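Local coordinates for glucan-binding protein C, GbpC (Streptococcus mutans UA159, PDB 5UQZ) that binds glucan at the cell surface and appears to mediate both sucrose-independent and sucrose-dependent adherence of the bacterium, at residues 70-75 with 174-179; 134-139 with 170-175; 152-157 with 199-204. One frame throughout, in Å; residues are numbered along the deposited sequence.

Interaction 1. Residues 70-75 with 174-179; sequences PEAKLS and HDPTKT
Ala72 and Asp175 bring the two backbones closest, with CA atoms 5.4 Å apart, and Lys73 and His174 follow at nearly the same spacing. Residues 70-75 run from a loop into the start of strand 73-77. Residues 174-179 belong to the loop between strands 167-172 and 180-184. The imidazole of His174 carries the contact. Its ND1 donates to Ala72 O at 2.7 Å. The bond is bent, with an N-H...O angle of 145°, and the oxygen lies 22° out of the ring plane. Next to ND1 on the ring edge, CE1 meets Pro70 O in plane at 3.2 Å. Two carbonyls of the 70-75 segment thus face one edge of the imidazole. With chi1 at 69°, His174 CG sits between the backbone N and the carbonyl carbon, 3.5 Å from Ala72 O. Leu74 crosses His174 at about a right angle, with CG, CD1 and CD2 all near His174 CA. The methyl of Ala72 points to the loop and touches Pro176 CD at 3.7 Å. The Asp175 carboxylate binds within its own loop and to Glu69. OD1 accepts from Thr177 N at 2.9 Å and from Thr177 OG1 at 2.7 Å, both from above the same face of the carboxylate plane. OD2 accepts from the backbone N of Glu69. Outside the pair, Asp121 accepts a hydrogen bond from His174 N. The contact joins an Asx turn at Asp175, in a loop of the four-stranded sheet, to the entry of strand 73-77 in the other sheet of the beta-supersandwich.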
loop_
_atom_site.group_PDB
_atom_site.type_symbol
_atom_site.label_atom_id
_atom_site.label_comp_id
_atom_site.label_asym_id
_atom_site.label_seq_id
_atom_site.Cartn_x
_atom_site.Cartn_y
_atom_site.Cartn_z
ATOM N N PRO A 70 -2.659 -11.468 13.786
ATOM C CA PRO A 70 -3.913 -10.855 14.233
ATOM C C PRO A 70 -4.110 -10.913 15.738
ATOM O O PRO A 70 -5.061 -10.316 16.245
ATOM C CB PRO A 70 -4.998 -11.689 13.502
ATOM C CG PRO A 70 -4.360 -13.025 13.364
ATOM C CD PRO A 70 -2.873 -12.767 13.131
ATOM N N GLU A 71 -3.237 -11.593 16.475
ATOM C CA GLU A 71 -3.318 -11.683 17.930
ATOM C C GLU A 71 -2.341 -10.751 18.619
ATOM O O GLU A 71 -2.281 -10.767 19.844
ATOM C CB GLU A 71 -3.036 -13.131 18.414
ATOM C CG GLU A 71 -3.898 -14.152 17.733
ATOM C CD GLU A 71 -3.586 -15.579 18.139
ATOM O OE1 GLU A 71 -3.160 -15.844 19.282
ATOM O OE2 GLU A 71 -3.812 -16.486 17.308
ATOM N N ALA A 72 -1.548 -10.003 17.868
ATOM C CA ALA A 72 -0.453 -9.257 18.491
ATOM C C ALA A 72 -1.005 -8.149 19.387
ATOM O O ALA A 72 -2.087 -7.595 19.140
ATOM C CB ALA A 72 0.450 -8.676 17.423
ATOM N N LYS A 73 -0.230 -7.810 20.416
ATOM C CA LYS A 73 -0.572 -6.707 21.302
ATOM C C LYS A 73 0.624 -5.764 21.392
ATOM O O LYS A 73 1.766 -6.147 21.123
ATOM C CB LYS A 73 -1.002 -7.230 22.669
ATOM C CG LYS A 73 0.093 -7.876 23.421
ATOM C CD LYS A 73 -0.383 -8.165 24.862
ATOM C CE LYS A 73 0.608 -8.974 25.639
ATOM N NZ LYS A 73 1.820 -8.160 25.954
ATOM N N LEU A 74 0.328 -4.535 21.819
ATOM C CA LEU A 74 1.246 -3.410 21.737
ATOM C C LEU A 74 1.670 -2.875 23.093
ATOM O O LEU A 74 0.844 -2.749 23.991
ATOM C CB LEU A 74 0.387 -2.179 21.281
ATOM C CG LEU A 74 -0.133 -2.255 19.871
ATOM C CD1 LEU A 74 -1.225 -1.235 19.611
ATOM C CD2 LEU A 74 0.982 -2.151 18.821
ATOM N N SER A 75 2.919 -2.418 23.178
ATOM C CA SER A 75 3.445 -1.616 24.271
ATOM C C SER A 75 4.160 -0.445 23.631
ATOM O O SER A 75 5.006 -0.648 22.753
ATOM C CB SER A 75 4.451 -2.447 25.097
ATOM O OG SER A 75 4.964 -1.702 26.179
ATOM N N HIS A 174 -2.565 -2.908 15.831
ATOM C CA HIS A 174 -1.950 -3.821 16.795
ATOM C C HIS A 174 -1.213 -4.954 16.089
ATOM O O HIS A 174 -0.297 -5.530 16.675
ATOM C CB HIS A 174 -2.951 -4.326 17.828
ATOM C CG HIS A 174 -3.978 -5.256 17.288
ATOM N ND1 HIS A 174 -3.785 -6.617 17.287
ATOM C CD2 HIS A 174 -5.179 -5.032 16.719
ATOM C CE1 HIS A 174 -4.845 -7.194 16.739
ATOM N NE2 HIS A 174 -5.715 -6.254 16.419
ATOM N N ASP A 175 -1.601 -5.269 14.839
ATOM C CA ASP A 175 -0.880 -6.239 14.022
ATOM C C ASP A 175 0.262 -5.511 13.308
ATOM O O ASP A 175 0.006 -4.685 12.417
ATOM C CB ASP A 175 -1.851 -6.877 13.024
ATOM C CG ASP A 175 -1.174 -7.901 12.097
ATOM O OD1 ASP A 175 0.060 -7.909 11.982
ATOM O OD2 ASP A 175 -1.895 -8.671 11.440
ATOM N N PRO A 176 1.532 -5.799 13.648
ATOM C CA PRO A 176 2.639 -5.009 13.087
ATOM C C PRO A 176 2.796 -5.193 11.591
ATOM O O PRO A 176 3.473 -4.375 10.950
ATOM C CB PRO A 176 3.890 -5.533 13.839
ATOM C CG PRO A 176 3.490 -6.921 14.235
ATOM C CD PRO A 176 2.014 -6.864 14.548
ATOM N N THR A 177 2.233 -6.248 10.993
ATOM C CA THR A 177 2.325 -6.420 9.552
ATOM C C THR A 177 1.446 -5.443 8.818
ATOM O O THR A 177 1.579 -5.332 7.583
ATOM C CB THR A 177 1.990 -7.873 9.154
ATOM O OG1 THR A 177 0.605 -8.124 9.347
ATOM C CG2 THR A 177 2.866 -8.883 9.853
ATOM N N LYS A 178 0.561 -4.714 9.529
ATOM C CA LYS A 178 -0.243 -3.652 8.921
ATOM C C LYS A 178 0.394 -2.283 9.144
ATOM O O LYS A 178 0.017 -1.313 8.494
ATOM C CB LYS A 178 -1.649 -3.682 9.525
ATOM C CG LYS A 178 -2.424 -4.936 9.144
ATOM C CD LYS A 178 -3.724 -5.034 9.949
ATOM C CE LYS A 178 -4.705 -3.898 9.734
ATOM N NZ LYS A 178 -5.897 -4.163 10.593
ATOM N N THR A 179 1.369 -2.184 10.055
ATOM C CA THR A 179 2.198 -1.000 10.276
ATOM C C THR A 179 1.371 0.224 10.662
ATOM O O THR A 179 0.811 0.208 11.750
ATOM C CB THR A 179 3.188 -0.776 9.119
ATOM O OG1 THR A 179 3.680 -2.030 8.601
ATOM C CG2 THR A 179 4.364 0.059 9.570
#

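Interaction 2. Residues 134-139 with 170-175; sequences VTYDNI and VNLFHD
The Tyr136 ring turns its edge to the 170-175 segment. Phe173 O and His174 O both lie at that edge, near the ring plane. His174 O is 3.4 Å from CD2, and Phe173 O is 3.6 Å from CE2. One ring face is covered by Val134 CG1 of the same strand, offset toward the rim. On the other side of the contact, the Phe173 ring has the carbonyl of Asn171 over one face, and it meets the ring of Trp328. The Phe173 side chain leads away from the 134-139 segment, but its backbone oxygen does not. Water 1 joins the two segments there. It accepts from Tyr136 OH at 2.6 Å and donates to Phe173 O at 2.7 Å. The same hydroxyl is hydrogen-bonded to Tyr156 OH, a second partner. No direct hydrogen bond links the segments. This is face-to-face packing in a beta-sandwich: strand 132-137 lies in the large antiparallel sheet, and strand 167-172 lies in the four-stranded one. Leu172 reaches from its strand toward the other sheet. With CG anti to the backbone N (chi1 178°), the branch point stands out toward strand 132-137. From it CD2 meets Val134 tip to tip, 3.8 Å from CG2. CD1 lies 3.6 Å from Tyr136 OH, where the two side chains cross obliquely. Ile76 and Phe124 also pack on Leu172, one from each sheet.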
loop_
_atom_site.group_PDB
_atom_site.type_symbol
_atom_site.label_atom_id
_atom_site.label_comp_id
_atom_site.label_asym_id
_atom_site.label_seq_id
_atom_site.Cartn_x
_atom_site.Cartn_y
_atom_site.Cartn_z
ATOM N N VAL A 134 7.622 0.977 19.576
ATOM C CA VAL A 134 6.451 0.122 19.747
ATOM C C VAL A 134 6.909 -1.319 19.798
ATOM O O VAL A 134 7.586 -1.803 18.878
ATOM C CB VAL A 134 5.456 0.309 18.593
ATOM C CG1 VAL A 134 4.211 -0.543 18.810
ATOM C CG2 VAL A 134 5.092 1.789 18.419
ATOM N N THR A 135 6.567 -2.018 20.882
ATOM C CA THR A 135 6.898 -3.440 21.023
ATOM C C THR A 135 5.638 -4.243 20.847
ATOM O O THR A 135 4.640 -3.998 21.532
ATOM C CB THR A 135 7.521 -3.696 22.401
ATOM O OG1 THR A 135 8.740 -2.896 22.507
ATOM C CG2 THR A 135 7.891 -5.138 22.572
ATOM N N TYR A 136 5.706 -5.217 19.935
ATOM C CA TYR A 136 4.566 -6.063 19.613
ATOM C C TYR A 136 4.878 -7.473 20.082
ATOM O O TYR A 136 5.948 -8.042 19.756
ATOM C CB TYR A 136 4.350 -6.118 18.102
ATOM C CG TYR A 136 4.175 -4.787 17.387
ATOM C CD1 TYR A 136 5.270 -4.003 17.036
ATOM C CD2 TYR A 136 2.880 -4.315 17.036
ATOM C CE1 TYR A 136 5.125 -2.824 16.328
ATOM C CE2 TYR A 136 2.739 -3.157 16.299
ATOM C CZ TYR A 136 3.858 -2.417 15.937
ATOM O OH TYR A 136 3.750 -1.291 15.176
ATOM N N ASP A 137 3.979 -8.062 20.844
ATOM C CA ASP A 137 4.175 -9.454 21.208
ATOM C C ASP A 137 2.878 -10.217 21.063
ATOM O O ASP A 137 1.905 -9.692 20.537
ATOM C CB ASP A 137 5.016 -9.687 22.446
ATOM C CG ASP A 137 4.386 -9.115 23.639
ATOM O OD1 ASP A 137 3.289 -8.617 23.559
ATOM O OD2 ASP A 137 4.965 -9.211 24.722
ATOM N N ASN A 138 2.880 -11.489 21.481
ATOM C CA ASN A 138 1.889 -12.478 21.029
ATOM C C ASN A 138 1.971 -12.660 19.507
ATOM O O ASN A 138 1.018 -12.416 18.760
ATOM C CB ASN A 138 0.453 -12.186 21.498
ATOM C CG ASN A 138 -0.355 -13.452 21.601
ATOM O OD1 ASN A 138 0.136 -14.536 21.372
ATOM N ND2 ASN A 138 -1.541 -13.347 22.142
ATOM N N ILE A 139 3.169 -13.094 19.074
ATOM C CA ILE A 139 3.509 -13.325 17.657
ATOM C C ILE A 139 3.441 -14.828 17.466
ATOM O O ILE A 139 4.160 -15.596 18.138
ATOM C CB ILE A 139 4.913 -12.799 17.347
ATOM C CG1 ILE A 139 5.095 -11.337 17.796
ATOM C CG2 ILE A 139 5.192 -12.962 15.862
ATOM C CD1 ILE A 139 4.085 -10.364 17.272
ATOM N N VAL A 170 -2.030 9.409 13.659
ATOM C CA VAL A 170 -1.621 8.037 13.381
ATOM C C VAL A 170 -2.660 7.074 13.909
ATOM O O VAL A 170 -3.090 7.180 15.072
ATOM C CB VAL A 170 -0.256 7.709 14.022
ATOM C CG1 VAL A 170 0.085 6.226 13.866
ATOM C CG2 VAL A 170 0.812 8.571 13.375
ATOM N N ASN A 171 -3.037 6.104 13.083
ATOM C CA ASN A 171 -3.720 4.888 13.509
ATOM C C ASN A 171 -2.659 3.790 13.446
ATOM O O ASN A 171 -2.163 3.458 12.354
ATOM C CB ASN A 171 -4.862 4.617 12.539
ATOM C CG ASN A 171 -5.762 3.485 12.974
ATOM O OD1 ASN A 171 -5.679 2.947 14.095
ATOM N ND2 ASN A 171 -6.677 3.146 12.087
ATOM N N LEU A 172 -2.233 3.326 14.619
ATOM C CA LEU A 172 -1.209 2.315 14.743
ATOM C C LEU A 172 -1.890 0.971 14.941
ATOM O O LEU A 172 -2.550 0.723 15.964
ATOM C CB LEU A 172 -0.329 2.628 15.950
ATOM C CG LEU A 172 0.783 1.624 16.238
ATOM C CD1 LEU A 172 1.887 1.751 15.252
ATOM C CD2 LEU A 172 1.370 1.866 17.667
ATOM N N PHE A 173 -1.721 0.062 13.987
ATOM C CA PHE A 173 -2.418 -1.237 14.083
ATOM C C PHE A 173 -1.753 -2.136 15.100
ATOM O O PHE A 173 -0.518 -2.183 15.219
ATOM C CB PHE A 173 -2.383 -1.871 12.686
ATOM C CG PHE A 173 -3.161 -1.032 11.677
ATOM C CD1 PHE A 173 -4.560 -0.899 11.801
ATOM C CD2 PHE A 173 -2.490 -0.267 10.721
ATOM C CE1 PHE A 173 -5.255 -0.099 10.914
ATOM C CE2 PHE A 173 -3.200 0.539 9.851
ATOM C CZ PHE A 173 -4.584 0.621 9.953
ATOM N N HIS A 174 -2.565 -2.908 15.831
ATOM C CA HIS A 174 -1.950 -3.821 16.795
ATOM C C HIS A 174 -1.213 -4.954 16.089
ATOM O O HIS A 174 -0.297 -5.530 16.675
ATOM C CB HIS A 174 -2.951 -4.326 17.828
ATOM C CG HIS A 174 -3.978 -5.256 17.288
ATOM N ND1 HIS A 174 -3.785 -6.617 17.287
ATOM C CD2 HIS A 174 -5.179 -5.032 16.719
ATOM C CE1 HIS A 174 -4.845 -7.194 16.739
ATOM N NE2 HIS A 174 -5.715 -6.254 16.419
ATOM N N ASP A 175 -1.601 -5.269 14.839
ATOM C CA ASP A 175 -0.880 -6.239 14.022
ATOM C C ASP A 175 0.262 -5.511 13.308
ATOM O O ASP A 175 0.006 -4.685 12.417
ATOM C CB ASP A 175 -1.851 -6.877 13.024
ATOM C CG ASP A 175 -1.174 -7.901 12.097
ATOM O OD1 ASP A 175 0.060 -7.909 11.982
ATOM O OD2 ASP A 175 -1.895 -8.671 11.440
HETATM O O HOH W 1 1.621 -1.542 13.679
#

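Interaction 3. Residues 152-157 with 199-204; sequences VKINYT and MQIIFY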
loop_
_atom_site.group_PDB
_atom_site.type_symbol
_atom_site.label_atom_id
_atom_site.label_comp_id
_atom_site.label_asym_id
_atom_site.label_seq_id
_atom_site.Cartn_x
_atom_site.Cartn_y
_atom_site.Cartn_z
ATOM N N VAL A 152 8.364 -8.204 18.129
ATOM C CA VAL A 152 8.863 -7.279 17.127
ATOM C C VAL A 152 8.946 -5.921 17.806
ATOM O O VAL A 152 8.012 -5.530 18.505
ATOM C CB VAL A 152 7.930 -7.185 15.881
ATOM C CG1 VAL A 152 8.553 -6.338 14.792
ATOM C CG2 VAL A 152 7.596 -8.607 15.350
ATOM N N LYS A 153 10.024 -5.176 17.554
ATOM C CA LYS A 153 10.082 -3.780 17.960
ATOM C C LYS A 153 10.162 -2.920 16.711
ATOM O O LYS A 153 10.979 -3.204 15.829
ATOM C CB LYS A 153 11.265 -3.493 18.893
ATOM C CG LYS A 153 11.311 -2.040 19.362
ATOM C CD LYS A 153 12.247 -1.837 20.560
ATOM C CE LYS A 153 13.688 -2.051 20.273
ATOM N NZ LYS A 153 14.464 -1.530 21.455
ATOM N N ILE A 154 9.313 -1.897 16.640
ATOM C CA ILE A 154 9.391 -0.935 15.548
ATOM C C ILE A 154 9.508 0.440 16.149
ATOM O O ILE A 154 8.644 0.864 16.938
ATOM C CB ILE A 154 8.192 -1.039 14.573
ATOM C CG1 ILE A 154 8.007 -2.483 14.112
ATOM C CG2 ILE A 154 8.448 -0.076 13.386
ATOM C CD1 ILE A 154 6.876 -2.679 13.098
ATOM N N ASN A 155 10.569 1.168 15.764
ATOM C CA ASN A 155 10.707 2.563 16.119
ATOM C C ASN A 155 10.232 3.407 14.957
ATOM O O ASN A 155 10.486 3.075 13.798
ATOM C CB ASN A 155 12.194 2.870 16.394
ATOM C CG ASN A 155 12.691 2.186 17.634
ATOM O OD1 ASN A 155 11.907 1.771 18.494
ATOM N ND2 ASN A 155 13.987 1.974 17.713
ATOM N N TYR A 156 9.533 4.500 15.280
ATOM C CA TYR A 156 9.018 5.429 14.280
ATOM C C TYR A 156 9.386 6.843 14.702
ATOM O O TYR A 156 9.228 7.215 15.878
ATOM C CB TYR A 156 7.466 5.387 14.212
ATOM C CG TYR A 156 6.872 4.031 13.960
ATOM C CD1 TYR A 156 6.544 3.162 14.996
ATOM C CD2 TYR A 156 6.507 3.673 12.678
ATOM C CE1 TYR A 156 5.878 1.950 14.773
ATOM C CE2 TYR A 156 5.845 2.449 12.425
ATOM C CZ TYR A 156 5.511 1.611 13.472
ATOM O OH TYR A 156 4.879 0.428 13.197
ATOM N N THR A 157 9.804 7.653 13.726
ATOM C CA THR A 157 10.097 9.075 13.980
ATOM C C THR A 157 9.492 9.897 12.845
ATOM O O THR A 157 9.825 9.680 11.670
ATOM C CB THR A 157 11.604 9.356 14.021
ATOM O OG1 THR A 157 12.188 8.495 14.997
ATOM C CG2 THR A 157 11.869 10.806 14.414
ATOM N N MET A 199 11.673 4.624 10.081
ATOM C CA MET A 199 11.318 3.444 10.846
ATOM C C MET A 199 12.496 2.495 10.910
ATOM O O MET A 199 13.340 2.443 10.006
ATOM C CB MET A 199 10.093 2.769 10.341
ATOM C CG MET A 199 9.753 2.613 9.016
ATOM S SD MET A 199 7.923 2.118 8.872
ATOM C CE MET A 199 7.967 0.511 9.648
ATOM N N GLN A 200 12.473 1.669 11.966
ATOM C CA GLN A 200 13.422 0.568 12.063
ATOM C C GLN A 200 12.719 -0.589 12.739
ATOM O O GLN A 200 12.081 -0.398 13.788
ATOM C CB GLN A 200 14.687 0.963 12.834
ATOM C CG GLN A 200 15.698 -0.141 12.817
ATOM C CD GLN A 200 17.031 0.238 13.497
ATOM O OE1 GLN A 200 17.110 1.225 14.231
ATOM N NE2 GLN A 200 18.052 -0.566 13.263
ATOM N N ILE A 201 12.836 -1.790 12.165
ATOM C CA ILE A 201 12.177 -3.003 12.668
ATOM C C ILE A 201 13.225 -3.954 13.206
ATOM O O ILE A 201 14.239 -4.216 12.543
ATOM C CB ILE A 201 11.419 -3.682 11.514
ATOM C CG1 ILE A 201 10.370 -2.745 10.898
ATOM C CG2 ILE A 201 10.764 -4.981 12.037
ATOM C CD1 ILE A 201 9.792 -3.274 9.564
ATOM N N ILE A 202 12.973 -4.493 14.402
ATOM C CA ILE A 202 13.843 -5.506 14.987
ATOM C C ILE A 202 12.964 -6.716 15.317
ATOM O O ILE A 202 11.910 -6.576 15.953
ATOM C CB ILE A 202 14.538 -4.990 16.266
ATOM C CG1 ILE A 202 15.452 -3.794 15.952
ATOM C CG2 ILE A 202 15.361 -6.112 16.889
ATOM C CD1 ILE A 202 16.029 -3.165 17.171
ATOM N N PHE A 203 13.393 -7.894 14.860
ATOM C CA PHE A 203 12.719 -9.145 15.178
ATOM C C PHE A 203 13.480 -9.845 16.297
ATOM O O PHE A 203 14.703 -9.824 16.321
ATOM C CB PHE A 203 12.692 -10.056 13.942
ATOM C CG PHE A 203 12.005 -9.430 12.742
ATOM C CD1 PHE A 203 10.605 -9.331 12.697
ATOM C CD2 PHE A 203 12.738 -8.947 11.669
ATOM C CE1 PHE A 203 9.959 -8.807 11.596
ATOM C CE2 PHE A 203 12.089 -8.444 10.559
ATOM C CZ PHE A 203 10.715 -8.365 10.505
ATOM N N TYR A 204 12.758 -10.547 17.178
ATOM C CA TYR A 204 13.386 -11.251 18.290
ATOM C C TYR A 204 13.053 -12.739 18.213
ATOM O O TYR A 204 11.933 -13.118 17.824
ATOM C CB TYR A 204 12.868 -10.727 19.666
ATOM C CG TYR A 204 13.186 -9.285 19.901
ATOM C CD1 TYR A 204 12.440 -8.265 19.326
ATOM C CD2 TYR A 204 14.230 -8.925 20.758
ATOM C CE1 TYR A 204 12.740 -6.935 19.559
ATOM C CE2 TYR A 204 14.505 -7.577 21.020
ATOM C CZ TYR A 204 13.752 -6.598 20.405
ATOM O OH TYR A 204 13.983 -5.264 20.651
HETATM O O HOH W 2 15.734 3.103 15.647
#
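Residues 152-157 and 199-204 are neighbouring antiparallel strands, with axes 4.7 Å apart and N-to-C directions at 171°. Two hydrogen-bonded pairs, Lys153 with Ile202 and Asn155 with Gln200, give four N-H...O bonds, among them Lys153 N to Ile202 O at 2.8 Å. Val152-Phe203, Ile154-Ile201 and Tyr156-Met199 are the non-hydrogen-bonded pairs. Their side chains share the buried face. Val152 CG1 lies beside Ile201 CG2 at 3.8 Å, and the CG1 atoms of Ile154 and Ile201 touch. Met199 bends at its last torsion (chi3 -66°), which places CE 3.8 Å from Ile154 CG2. The same methyl also reaches Tyr156 CE2. SD stands 5.2 Å from the centroid of the Tyr156 ring, an oblique Met-aromatic contact. Ile154 CG2 covers one face of that ring, offset toward the rim. The other face, with Lys153, Asn155, Gln200 and Ile202, is mixed and partly exposed. Water 2 bridges Asn155 ND2 and Gln200 OE1. The other amide ends are also bound: Asn155 OD1 to Ser133 OG, and Gln200 NE2 to Gly309 O. Lys153 crosses Tyr204 with its CE 3.2 Å from the hydroxyl OH. Lys153 CB lies at the edge of the Tyr204 ring; the cation-pi partner of that ring is Lys151. The apolar face probably looks into the sandwich interior. Strands 132-137 and 312-319 flank this pair on either side in the large sheet of the GbpC beta-supersandwich.

Strands 73-77, 132-137, 151-160 and 194-204 are consecutive neighbours in one sheet. Interactions 1 and 2 reach from it to the loop and strand end of the other sheet; interaction 3 lies inside it. Interactions 1 and 2 share His174 and Asp175, and their centres are 3 Å apart. The salt bridge from Lys73 NZ to Asp137 OD1, 2.8 Å, ties them. Interaction 3 lies about 10 Å from interaction 2, centre to centre, with Tyr136 N 2.7 Å from Val152 O. Thr179 CG2 of interaction 1 packs on Met199 CE. The calcium ion, held by Ser224, Asn226 and Glu237, is about 12 Å from the Phe173 side chain; none of these ligands belongs to the segments.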